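Side-chain contacts in Bd3459 (PDB 5CEC), which probably acts on D-Ala-D-Ala peptides as a serine peptidase of the S13 family and is bound by the ankyrin-repeat immunity protein Bd3460: residues A[382-387]-A[396-401]; A[348-353]-A[404-409]; A[199-204]-A[423-428]. The protein carries 1 engineered substitution. One frame throughout, in Å; residues are numbered along the deposited sequence.

Contact 1 of 3, residues A[382-387]-A[396-401]; sequences VLMHTD and GVASQQ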
ATOM      1  N   VAL A 382      -9.997 -12.972  -0.783  1.00 14.82           N
ATOM      2  CA  VAL A 382      -9.184 -14.164  -0.492  1.00 15.17           C
ATOM      3  C   VAL A 382      -8.460 -13.947   0.822  1.00 14.91           C
ATOM      4  O   VAL A 382      -7.715 -12.967   0.959  1.00 15.06           O
ATOM      5  CB  VAL A 382      -8.126 -14.451  -1.593  1.00 15.70           C
ATOM      6  CG1 VAL A 382      -7.471 -15.803  -1.366  1.00 15.81           C
ATOM      7  CG2 VAL A 382      -8.724 -14.367  -2.986  1.00 17.58           C
ATOM      8  N   LEU A 383      -8.712 -14.851   1.775  1.00 15.10           N
ATOM      9  CA  LEU A 383      -8.150 -14.759   3.114  1.00 14.70           C
ATOM     10  C   LEU A 383      -7.257 -15.977   3.292  1.00 14.98           C
ATOM     11  O   LEU A 383      -7.759 -17.091   3.391  1.00 16.48           O
ATOM     12  CB  LEU A 383      -9.236 -14.703   4.180  1.00 15.57           C
ATOM     13  CG  LEU A 383     -10.307 -13.631   3.972  1.00 15.96           C
ATOM     14  CD1 LEU A 383     -11.361 -13.738   5.064  1.00 16.99           C
ATOM     15  CD2 LEU A 383      -9.738 -12.244   3.931  1.00 17.34           C
ATOM     16  N   MET A 384      -5.931 -15.782   3.283  1.00 15.13           N
ATOM     17  CA  MET A 384      -4.971 -16.881   3.500  1.00 15.10           C
ATOM     18  C   MET A 384      -4.463 -16.832   4.908  1.00 15.55           C
ATOM     19  O   MET A 384      -4.331 -15.772   5.502  1.00 16.30           O
ATOM     20  CB  MET A 384      -3.767 -16.795   2.580  1.00 16.22           C
ATOM     21  CG  MET A 384      -4.060 -16.759   1.098  1.00 17.73           C
ATOM     22  SD  MET A 384      -4.744 -18.290   0.437  1.00 21.42           S
ATOM     23  CE  MET A 384      -3.402 -19.421   0.700  1.00 21.99           C
ATOM     24  N   HIS A 385      -4.136 -18.022   5.383  1.00 15.35           N
ATOM     25  CA  HIS A 385      -3.374 -18.223   6.587  1.00 16.08           C
ATOM     26  C   HIS A 385      -1.871 -18.311   6.277  1.00 15.91           C
ATOM     27  O   HIS A 385      -1.470 -18.952   5.322  1.00 17.37           O
ATOM     28  CB  HIS A 385      -3.815 -19.530   7.251  1.00 16.83           C
ATOM     29  CG  HIS A 385      -2.910 -19.920   8.337  1.00 18.10           C
ATOM     30  ND1 HIS A 385      -2.976 -19.338   9.577  1.00 18.68           N
ATOM     31  CD2 HIS A 385      -1.793 -20.688   8.324  1.00 18.20           C
ATOM     32  CE1 HIS A 385      -1.942 -19.762  10.299  1.00 19.22           C
ATOM     33  NE2 HIS A 385      -1.221 -20.573   9.554  1.00 20.20           N
ATOM     34  N   THR A 386      -1.065 -17.639   7.104  1.00 15.57           N
ATOM     35  CA  THR A 386       0.392 -17.728   7.090  1.00 15.18           C
ATOM     36  C   THR A 386       0.901 -17.907   8.497  1.00 15.57           C
ATOM     37  O   THR A 386       0.158 -17.673   9.464  1.00 16.35           O
ATOM     38  CB  THR A 386       1.041 -16.461   6.479  1.00 14.59           C
ATOM     39  OG1 THR A 386       0.604 -15.279   7.147  1.00 14.60           O
ATOM     40  CG2 THR A 386       0.651 -16.287   5.011  1.00 15.34           C
ATOM     41  N   ASP A 387       2.179 -18.271   8.620  1.00 15.48           N
ATOM     42  CA  ASP A 387       2.877 -18.249   9.928  1.00 16.63           C
ATOM     43  C   ASP A 387       4.211 -17.521   9.722  1.00 16.42           C
ATOM     44  O   ASP A 387       5.305 -18.099   9.756  1.00 17.02           O
ATOM     45  CB  ASP A 387       3.084 -19.650  10.512  1.00 16.29           C
ATOM     46  CG  ASP A 387       1.773 -20.427  10.710  1.00 17.83           C
ATOM     47  OD1 ASP A 387       1.072 -20.208  11.718  1.00 21.05           O
ATOM     48  OD2 ASP A 387       1.456 -21.300   9.857  1.00 19.52           O
ATOM     49  N   GLY A 396       5.416 -14.292   0.688  1.00 12.83           N
ATOM     50  CA  GLY A 396       5.604 -14.417  -0.739  1.00 13.02           C
ATOM     51  C   GLY A 396       4.948 -15.648  -1.328  1.00 13.21           C
ATOM     52  O   GLY A 396       4.388 -15.616  -2.408  1.00 13.95           O
ATOM     53  N   VAL A 397       4.961 -16.751  -0.587  1.00 12.95           N
ATOM     54  CA  VAL A 397       4.294 -17.958  -1.033  1.00 13.13           C
ATOM     55  C   VAL A 397       2.785 -17.708  -1.132  1.00 13.36           C
ATOM     56  O   VAL A 397       2.136 -17.997  -2.148  1.00 14.31           O
ATOM     57  CB  VAL A 397       4.567 -19.146  -0.068  1.00 14.28           C
ATOM     58  CG1 VAL A 397       3.706 -20.346  -0.400  1.00 14.69           C
ATOM     59  CG2 VAL A 397       6.053 -19.532  -0.140  1.00 14.50           C
ATOM     60  N   ALA A 398       2.210 -17.169  -0.067  1.00 13.61           N
ATOM     61  CA  ALA A 398       0.757 -16.881  -0.072  1.00 13.55           C
ATOM     62  C   ALA A 398       0.384 -15.890  -1.155  1.00 14.19           C
ATOM     63  O   ALA A 398      -0.678 -16.023  -1.762  1.00 14.48           O
ATOM     64  CB  ALA A 398       0.339 -16.370   1.295  1.00 13.51           C
ATOM     65  N   SER A 399       1.229 -14.892  -1.370  1.00 12.84           N
ATOM     66  CA  SER A 399       0.893 -13.868  -2.341  1.00 14.04           C
ATOM     67  C   SER A 399       0.663 -14.485  -3.727  1.00 13.10           C
ATOM     68  O   SER A 399      -0.318 -14.145  -4.398  1.00 13.99           O
ATOM     69  CB  SER A 399       2.012 -12.844  -2.452  1.00 14.66           C
ATOM     70  OG  SER A 399       1.621 -11.820  -3.350  1.00 16.57           O
ATOM     71  N   GLN A 400       1.571 -15.334  -4.182  1.00 13.40           N
ATOM     72  CA  GLN A 400       1.398 -15.913  -5.503  1.00 14.26           C
ATOM     73  C   GLN A 400       0.225 -16.891  -5.529  1.00 14.73           C
ATOM     74  O   GLN A 400      -0.489 -16.969  -6.538  1.00 15.00           O
ATOM     75  CB  GLN A 400       2.667 -16.535  -6.058  1.00 14.94           C
ATOM     76  CG  GLN A 400       2.570 -16.873  -7.565  1.00 14.99           C
ATOM     77  CD  GLN A 400       2.381 -15.656  -8.427  1.00 14.73           C
ATOM     78  OE1 GLN A 400       3.168 -14.722  -8.391  1.00 15.58           O
ATOM     79  NE2 GLN A 400       1.353 -15.678  -9.275  1.00 15.53           N
ATOM     80  N   GLN A 401      -0.022 -17.609  -4.443  1.00 14.32           N
ATOM     81  CA  GLN A 401      -1.216 -18.453  -4.391  1.00 14.95           C
ATOM     82  C   GLN A 401      -2.493 -17.635  -4.534  1.00 14.16           C
ATOM     83  O   GLN A 401      -3.408 -18.054  -5.252  1.00 15.63           O
ATOM     84  CB  GLN A 401      -1.252 -19.304  -3.130  1.00 15.85           C
ATOM     85  CG  GLN A 401      -0.252 -20.440  -3.121  1.00 18.47           C
ATOM     86  CD  GLN A 401      -0.374 -21.321  -1.900  1.00 20.72           C
ATOM     87  OE1 GLN A 401      -1.408 -21.353  -1.234  1.00 25.03           O
ATOM     88  NE2 GLN A 401       0.665 -22.095  -1.632  1.00 22.63           N
TER
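The side-chain amide of Gln401 is met at its oxygen: Met384 CE lies 3.4 Å from Gln401 OE1, lifted somewhat out of the amide plane, in a methyl-to-carbonyl contact that is not a hydrogen bond. On the strand side, the ring of His385, whose CB points away from the helix, stacks on the ring of Tyr40; its NE2 donates to Asp387 OD2 at 2.8 Å, reaching that oxygen from above the carboxylate plane (47° out of it). Asp387 also has a salt bridge to Lys363. Bends at chi2 (-68°) and chi3 (-64°) bring Met384 CE to the Gln401 oxygen, and the two side chains cross at about a right angle. Nearer its root, Met384 CB is 4.3 Å from Ala398 CB. The same alanine methyl takes Thr386 CG2 at 3.7 Å, while Thr386 OG1 is bonded to the carbonyl of Asn362, which holds the methyl branch in place. Strand 376-385 runs between strands 40-48 and 364-373, and helix 394-411 packs on this antiparallel sheet, consistent with the penicillin-binding-protein/beta-lactamase fold expected of the S13 family; Val39 and Ile402 border Met384, and Val397 and Gln400 meet Bd3460.

Contact 2 of 3, residues A[348-353]-A[404-409]; sequences GVMAGS and NKVSQL
Val406 begins the contact on helix 394-411, its CG1 lying 3.9 Å from Met350 SD, with the two side chains crossing at about a right angle. Met350 runs straight through chi2 (177°) and turns only at chi3, which carries its CE on toward Ser407. Val349 CG2 rests on CB and CA of Ser407, each 3.6 Å away. The hydroxyl of this serine has two bonds: Ser407 OG donates to the carbonyl of Lys403 one turn back in the helix and accepts from water 1 at 2.6 Å. That water in turn accepts from Met350 N at 2.9 Å, so a single molecule bridges the 3-10 turn and the helix where no direct hydrogen bond joins them. The turn is also braced from within, as Ser353 OG donates to Val349 O (2.8 Å) in the carbonyl plane, on a lone pair. Gln408, next along the helix, reaches instead to Ala207 of the Bd3460 chain. Leu409 packs on Phe380. Thus helix 394-411 has the sheet residues Leu367, Val371, Phe380 and Val382 beside Val406, the loop before strand 354-361 at Val349 and Met350, and Bd3460, through its Tyr174, against Ser407 and Gln408.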
ATOM      1  N   GLY A 348      -0.173 -10.806 -15.277  1.00 17.92           N
ATOM      2  CA  GLY A 348      -1.050 -11.801 -15.826  1.00 17.22           C
ATOM      3  C   GLY A 348      -2.412 -11.217 -16.162  1.00 17.66           C
ATOM      4  O   GLY A 348      -2.547 -10.030 -16.513  1.00 18.85           O
ATOM      5  N   VAL A 349      -3.436 -12.049 -16.045  1.00 17.49           N
ATOM      6  CA  VAL A 349      -4.793 -11.603 -16.358  1.00 18.53           C
ATOM      7  C   VAL A 349      -5.316 -10.507 -15.429  1.00 18.64           C
ATOM      8  O   VAL A 349      -6.277  -9.828 -15.779  1.00 19.10           O
ATOM      9  CB  VAL A 349      -5.780 -12.762 -16.408  1.00 18.93           C
ATOM     10  CG1 VAL A 349      -5.434 -13.684 -17.565  1.00 19.71           C
ATOM     11  CG2 VAL A 349      -5.883 -13.526 -15.093  1.00 18.87           C
ATOM     12  N   MET A 350      -4.715 -10.326 -14.255  1.00 17.73           N
ATOM     13  CA  MET A 350      -5.131  -9.235 -13.381  1.00 18.14           C
ATOM     14  C   MET A 350      -4.759  -7.852 -13.876  1.00 18.26           C
ATOM     15  O   MET A 350      -5.383  -6.875 -13.484  1.00 18.68           O
ATOM     16  CB  MET A 350      -4.542  -9.404 -11.982  1.00 17.87           C
ATOM     17  CG  MET A 350      -5.164 -10.554 -11.198  1.00 18.74           C
ATOM     18  SD  MET A 350      -4.437 -10.853  -9.586  1.00 24.04           S
ATOM     19  CE  MET A 350      -2.771 -11.359  -9.997  1.00 26.32           C
ATOM     20  N   ALA A 351      -3.668  -7.752 -14.638  1.00 18.58           N
ATOM     21  CA  ALA A 351      -3.166  -6.446 -15.045  1.00 19.26           C
ATOM     22  C   ALA A 351      -4.253  -5.701 -15.800  1.00 18.42           C
ATOM     23  O   ALA A 351      -4.763  -6.180 -16.781  1.00 20.62           O
ATOM     24  CB  ALA A 351      -1.907  -6.617 -15.876  1.00 19.55           C
ATOM     25  N   GLY A 352      -4.565  -4.501 -15.322  1.00 18.61           N
ATOM     26  CA  GLY A 352      -5.538  -3.630 -15.956  1.00 20.12           C
ATOM     27  C   GLY A 352      -6.993  -3.989 -15.763  1.00 21.15           C
ATOM     28  O   GLY A 352      -7.862  -3.244 -16.214  1.00 21.75           O
ATOM     29  N   SER A 353      -7.271  -5.167 -15.189  1.00 19.50           N
ATOM     30  CA  SER A 353      -8.648  -5.647 -15.006  1.00 20.88           C
ATOM     31  C   SER A 353      -9.100  -5.629 -13.557  1.00 19.02           C
ATOM     32  O   SER A 353     -10.286  -5.742 -13.285  1.00 19.36           O
ATOM     33  CB  SER A 353      -8.751  -7.094 -15.483  1.00 19.48           C
ATOM     34  OG  SER A 353      -8.014  -7.968 -14.646  1.00 18.69           O
ATOM     35  N   ASN A 404      -2.862 -16.489  -8.170  1.00 14.82           N
ATOM     36  CA  ASN A 404      -3.320 -17.607  -9.009  1.00 16.78           C
ATOM     37  C   ASN A 404      -4.785 -17.895  -8.807  1.00 16.55           C
ATOM     38  O   ASN A 404      -5.472 -18.196  -9.783  1.00 18.21           O
ATOM     39  CB  ASN A 404      -2.444 -18.846  -8.806  1.00 17.47           C
ATOM     40  CG  ASN A 404      -0.993 -18.650  -9.314  1.00 18.43           C
ATOM     41  OD1 ASN A 404      -0.680 -17.689 -10.006  1.00 18.22           O
ATOM     42  ND2 ASN A 404      -0.144 -19.568  -9.005  1.00 19.00           N
ATOM     43  N   LYS A 405      -5.271 -17.787  -7.574  1.00 15.06           N
ATOM     44  CA  LYS A 405      -6.718 -18.012  -7.323  1.00 15.94           C
ATOM     45  C   LYS A 405      -7.576 -16.922  -7.990  1.00 16.80           C
ATOM     46  O   LYS A 405      -8.643 -17.200  -8.580  1.00 18.91           O
ATOM     47  CB  LYS A 405      -7.008 -18.058  -5.818  1.00 17.89           C
ATOM     48  CG  LYS A 405      -6.518 -19.330  -5.132  1.00 19.61           C
ATOM     49  CD  LYS A 405      -6.700 -19.250  -3.638  1.00 21.03           C
ATOM     50  CE  LYS A 405      -6.069 -20.397  -2.901  1.00 24.08           C
ATOM     51  NZ  LYS A 405      -6.715 -21.690  -3.290  1.00 28.00           N
ATOM     52  N   VAL A 406      -7.124 -15.672  -7.907  1.00 16.53           N
ATOM     53  CA  VAL A 406      -7.867 -14.595  -8.570  1.00 16.73           C
ATOM     54  C   VAL A 406      -7.787 -14.760 -10.092  1.00 16.51           C
ATOM     55  O   VAL A 406      -8.785 -14.560 -10.802  1.00 17.44           O
ATOM     56  CB  VAL A 406      -7.379 -13.210  -8.108  1.00 16.49           C
ATOM     57  CG1 VAL A 406      -8.106 -12.097  -8.862  1.00 18.23           C
ATOM     58  CG2 VAL A 406      -7.585 -13.103  -6.608  1.00 17.64           C
ATOM     59  N   SER A 407      -6.630 -15.177 -10.600  1.00 16.91           N
ATOM     60  CA  SER A 407      -6.477 -15.387 -12.040  1.00 18.00           C
ATOM     61  C   SER A 407      -7.417 -16.496 -12.516  1.00 19.21           C
ATOM     62  O   SER A 407      -8.041 -16.396 -13.585  1.00 20.83           O
ATOM     63  CB  SER A 407      -5.033 -15.723 -12.376  1.00 17.61           C
ATOM     64  OG  SER A 407      -4.193 -14.654 -12.033  1.00 17.51           O
ATOM     65  N   GLN A 408      -7.547 -17.551 -11.715  1.00 19.30           N
ATOM     66  CA  GLN A 408      -8.456 -18.664 -12.038  1.00 23.02           C
ATOM     67  C   GLN A 408      -9.890 -18.150 -12.118  1.00 20.92           C
ATOM     68  O   GLN A 408     -10.635 -18.531 -13.041  1.00 23.87           O
ATOM     69  CB  GLN A 408      -8.331 -19.779 -10.993  1.00 24.63           C
ATOM     70  CG  GLN A 408      -9.126 -21.043 -11.298  1.00 26.30           C
ATOM     71  CD  GLN A 408      -8.695 -21.713 -12.601  1.00 32.11           C
ATOM     72  OE1 GLN A 408      -7.514 -21.810 -12.918  1.00 38.26           O
ATOM     73  NE2 GLN A 408      -9.662 -22.169 -13.363  1.00 36.52           N
ATOM     74  N   LEU A 409     -10.283 -17.310 -11.153  1.00 20.12           N
ATOM     75  CA  LEU A 409     -11.617 -16.714 -11.175  1.00 20.46           C
ATOM     76  C   LEU A 409     -11.883 -15.925 -12.460  1.00 20.20           C
ATOM     77  O   LEU A 409     -12.963 -16.021 -13.077  1.00 21.43           O
ATOM     78  CB  LEU A 409     -11.843 -15.848  -9.919  1.00 20.58           C
ATOM     79  CG  LEU A 409     -13.170 -15.096  -9.836  1.00 21.12           C
ATOM     80  CD1 LEU A 409     -14.359 -16.056  -9.762  1.00 23.83           C
ATOM     81  CD2 LEU A 409     -13.169 -14.177  -8.629  1.00 20.68           C
TER
HETATM   82  O   HOH W   1      -3.178 -12.448 -13.073  1.00 23.70           O

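Contact 3 of 3, residues A[199-204]-A[423-428]; sequences ARIGVQ and EQLPLP
Ile201 and Leu425 bring the two backbones nearest, CA to CA 7.6 Å, where helix 188-200 ends in a Schellman motif: Gly202, with positive phi (81°), is its C-prime residue, Gly202 N bonds to Ala199 O at 3.0 Å, and Val203 N to the carbonyl of Ala198. The facing residues 423-428 form an irregular, extended run in which Leu425 and Leu427 point to the helix end, while the intervening Pro426 turns away onto helix 240-250. Leu425 sends its CD2 over one face of the Arg200 guanidinium, 3.7 Å above the plane and offset toward the rim, with NH1 of Arg200 the atom closest to that methyl at 3.8 Å. The arginine bends at chi3 (60°), and the two side chains cross at about a right angle. Ile201 uses both its branches. Its CG2 approaches the backbone oxygen of Leu425 (Ile201 CG2 to Leu425 O, 4.0 Å) and the CB of the same residue. With chi1 at 68°, CG1 sits between the backbone N and the carbonyl carbon, and the chain beyond it carries CD1 to within 3.7 Å of Leu427 CD1. Lys197, one helical turn before Ile201, also touches both leucines. No hydrogen bond spans the two segments, so the contact rests on apolar packing and on a methyl laid over a flat cation. Arg200 NH2 lies 6.0 Å from Glu423 OE1, too far for a salt bridge; the opposite charges may add a mild, long-range pull at this partly open edge.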
ATOM      1  N   ALA A 199       2.649  20.325 -10.455  1.00 23.63           N
ATOM      2  CA  ALA A 199       2.509  20.846 -11.798  1.00 24.51           C
ATOM      3  C   ALA A 199       1.789  19.878 -12.762  1.00 24.76           C
ATOM      4  O   ALA A 199       1.008  20.313 -13.621  1.00 27.75           O
ATOM      5  CB  ALA A 199       3.875  21.191 -12.335  1.00 26.70           C
ATOM      6  N   ARG A 200       2.015  18.576 -12.606  1.00 25.87           N
ATOM      7  CA  ARG A 200       1.318  17.585 -13.426  1.00 26.76           C
ATOM      8  C   ARG A 200      -0.208  17.559 -13.229  1.00 26.56           C
ATOM      9  O   ARG A 200      -0.929  17.150 -14.118  1.00 29.50           O
ATOM     10  CB  ARG A 200       1.896  16.186 -13.218  1.00 29.62           C
ATOM     11  CG  ARG A 200       3.305  16.026 -13.764  1.00 33.76           C
ATOM     12  CD  ARG A 200       3.922  14.699 -13.376  1.00 37.78           C
ATOM     13  NE  ARG A 200       3.139  13.583 -13.892  1.00 40.54           N
ATOM     14  CZ  ARG A 200       3.199  12.331 -13.436  1.00 45.26           C
ATOM     15  NH1 ARG A 200       4.014  11.996 -12.430  1.00 46.91           N
ATOM     16  NH2 ARG A 200       2.421  11.400 -13.985  1.00 49.72           N
ATOM     17  N   ILE A 201      -0.678  17.998 -12.068  1.00 24.78           N
ATOM     18  CA  ILE A 201      -2.112  18.115 -11.791  1.00 25.58           C
ATOM     19  C   ILE A 201      -2.588  19.573 -11.830  1.00 25.36           C
ATOM     20  O   ILE A 201      -3.677  19.879 -11.361  1.00 25.85           O
ATOM     21  CB  ILE A 201      -2.519  17.399 -10.479  1.00 24.40           C
ATOM     22  CG1 ILE A 201      -1.962  18.082  -9.229  1.00 21.63           C
ATOM     23  CG2 ILE A 201      -2.088  15.925 -10.512  1.00 24.88           C
ATOM     24  CD1 ILE A 201      -2.654  17.624  -7.955  1.00 22.36           C
ATOM     25  N   GLY A 202      -1.787  20.461 -12.414  1.00 24.98           N
ATOM     26  CA  GLY A 202      -2.227  21.824 -12.650  1.00 26.02           C
ATOM     27  C   GLY A 202      -2.139  22.771 -11.472  1.00 25.36           C
ATOM     28  O   GLY A 202      -2.849  23.756 -11.454  1.00 30.43           O
ATOM     29  N   VAL A 203      -1.319  22.456 -10.469  1.00 22.19           N
ATOM     30  CA  VAL A 203      -1.172  23.283  -9.285  1.00 22.34           C
ATOM     31  C   VAL A 203       0.168  24.023  -9.323  1.00 22.13           C
ATOM     32  O   VAL A 203       1.223  23.410  -9.531  1.00 24.31           O
ATOM     33  CB  VAL A 203      -1.245  22.426  -8.001  1.00 20.45           C
ATOM     34  CG1 VAL A 203      -0.945  23.259  -6.743  1.00 21.89           C
ATOM     35  CG2 VAL A 203      -2.605  21.751  -7.879  1.00 21.14           C
ATOM     36  N   GLN A 204       0.102  25.333  -9.074  1.00 22.49           N
ATOM     37  CA  GLN A 204       1.258  26.209  -9.018  1.00 23.28           C
ATOM     38  C   GLN A 204       1.842  26.260  -7.618  1.00 21.61           C
ATOM     39  O   GLN A 204       1.103  26.284  -6.632  1.00 22.93           O
ATOM     40  CB  GLN A 204       0.827  27.609  -9.455  1.00 28.91           C
ATOM     41  CG  GLN A 204       1.871  28.697  -9.410  1.00 36.10           C
ATOM     42  CD  GLN A 204       1.232  30.062  -9.565  1.00 42.55           C
ATOM     43  OE1 GLN A 204       0.532  30.316 -10.549  1.00 49.09           O
ATOM     44  NE2 GLN A 204       1.437  30.933  -8.576  1.00 45.18           N
ATOM     45  N   GLU A 423      -3.952   6.116 -14.742  1.00 24.08           N
ATOM     46  CA  GLU A 423      -3.230   6.233 -13.473  1.00 20.71           C
ATOM     47  C   GLU A 423      -3.349   7.629 -12.894  1.00 22.36           C
ATOM     48  O   GLU A 423      -2.989   8.632 -13.543  1.00 24.73           O
ATOM     49  CB  GLU A 423      -1.762   5.889 -13.649  1.00 21.97           C
ATOM     50  CG  GLU A 423      -0.952   5.848 -12.359  1.00 21.70           C
ATOM     51  CD  GLU A 423       0.465   5.404 -12.598  1.00 24.23           C
ATOM     52  OE1 GLU A 423       0.955   5.601 -13.716  1.00 27.89           O
ATOM     53  OE2 GLU A 423       1.086   4.881 -11.679  1.00 25.06           O
ATOM     54  N   GLN A 424      -3.776   7.674 -11.637  1.00 21.90           N
ATOM     55  CA  GLN A 424      -3.976   8.926 -10.918  1.00 20.55           C
ATOM     56  C   GLN A 424      -2.701   9.295 -10.142  1.00 19.46           C
ATOM     57  O   GLN A 424      -1.840   8.439  -9.892  1.00 23.20           O
ATOM     58  CB  GLN A 424      -5.190   8.781 -10.000  1.00 22.36           C
ATOM     59  CG  GLN A 424      -6.475   8.508 -10.798  1.00 24.36           C
ATOM     60  CD  GLN A 424      -7.690   8.275  -9.929  1.00 25.76           C
ATOM     61  OE1 GLN A 424      -7.580   8.203  -8.719  1.00 29.80           O
ATOM     62  NE2 GLN A 424      -8.856   8.141 -10.548  1.00 26.88           N
ATOM     63  N   LEU A 425      -2.554  10.582  -9.821  1.00 19.61           N
ATOM     64  CA  LEU A 425      -1.445  11.071  -9.038  1.00 20.15           C
ATOM     65  C   LEU A 425      -2.012  11.759  -7.804  1.00 18.78           C
ATOM     66  O   LEU A 425      -2.150  12.976  -7.768  1.00 21.62           O
ATOM     67  CB  LEU A 425      -0.606  12.029  -9.875  1.00 22.69           C
ATOM     68  CG  LEU A 425       0.708  12.501  -9.272  1.00 26.45           C
ATOM     69  CD1 LEU A 425       1.643  11.323  -9.008  1.00 29.59           C
ATOM     70  CD2 LEU A 425       1.367  13.511 -10.233  1.00 27.27           C
ATOM     71  N   PRO A 426      -2.317  10.967  -6.754  1.00 18.30           N
ATOM     72  CA  PRO A 426      -3.002  11.547  -5.616  1.00 18.42           C
ATOM     73  C   PRO A 426      -2.031  12.328  -4.725  1.00 18.10           C
ATOM     74  O   PRO A 426      -1.027  11.769  -4.260  1.00 23.09           O
ATOM     75  CB  PRO A 426      -3.622  10.325  -4.929  1.00 17.89           C
ATOM     76  CG  PRO A 426      -2.731   9.192  -5.310  1.00 17.24           C
ATOM     77  CD  PRO A 426      -2.229   9.511  -6.668  1.00 17.60           C
ATOM     78  N   LEU A 427      -2.282  13.621  -4.551  1.00 15.98           N
ATOM     79  CA  LEU A 427      -1.541  14.477  -3.634  1.00 16.20           C
ATOM     80  C   LEU A 427      -2.478  14.915  -2.517  1.00 15.67           C
ATOM     81  O   LEU A 427      -3.706  14.756  -2.625  1.00 16.36           O
ATOM     82  CB  LEU A 427      -1.002  15.717  -4.381  1.00 16.16           C
ATOM     83  CG  LEU A 427      -0.091  15.431  -5.566  1.00 18.54           C
ATOM     84  CD1 LEU A 427       0.428  16.742  -6.147  1.00 19.50           C
ATOM     85  CD2 LEU A 427       1.049  14.503  -5.252  1.00 22.29           C
ATOM     86  N   PRO A 428      -1.933  15.512  -1.448  1.00 15.78           N
ATOM     87  CA  PRO A 428      -2.788  15.946  -0.350  1.00 15.26           C
ATOM     88  C   PRO A 428      -3.630  17.166  -0.667  1.00 15.35           C
ATOM     89  O   PRO A 428      -4.525  17.496   0.099  1.00 16.27           O
ATOM     90  CB  PRO A 428      -1.794  16.259   0.795  1.00 16.86           C
ATOM     91  CG  PRO A 428      -0.537  15.507   0.426  1.00 17.31           C
ATOM     92  CD  PRO A 428      -0.504  15.574  -1.080  1.00 16.78           C
TER

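From the N terminus, the chain first reaches residues 199-204 at the end of helix 188-200, which residues 423-428 later meet in contact 3, closing the widest loop of the three. Inside it, residues 348-353 open the loop of contact 2, which spans strands 354-361, 364-373 and 376-385. Nested again within that, contact 1 opens at the end of strand 376-385 and closes a short loop in helix 394-411. None of the loops cross. Contacts 1 and 2 share this helix and touch, notably Val382 CG2 with Val406 CG2 at 4.0 Å, tying it to the antiparallel sheet and to the loop before strand 354-361. The centres of contacts 2 and 3 are about 29 Å apart; contact 3 joins the chain beyond the helix to helix 188-200.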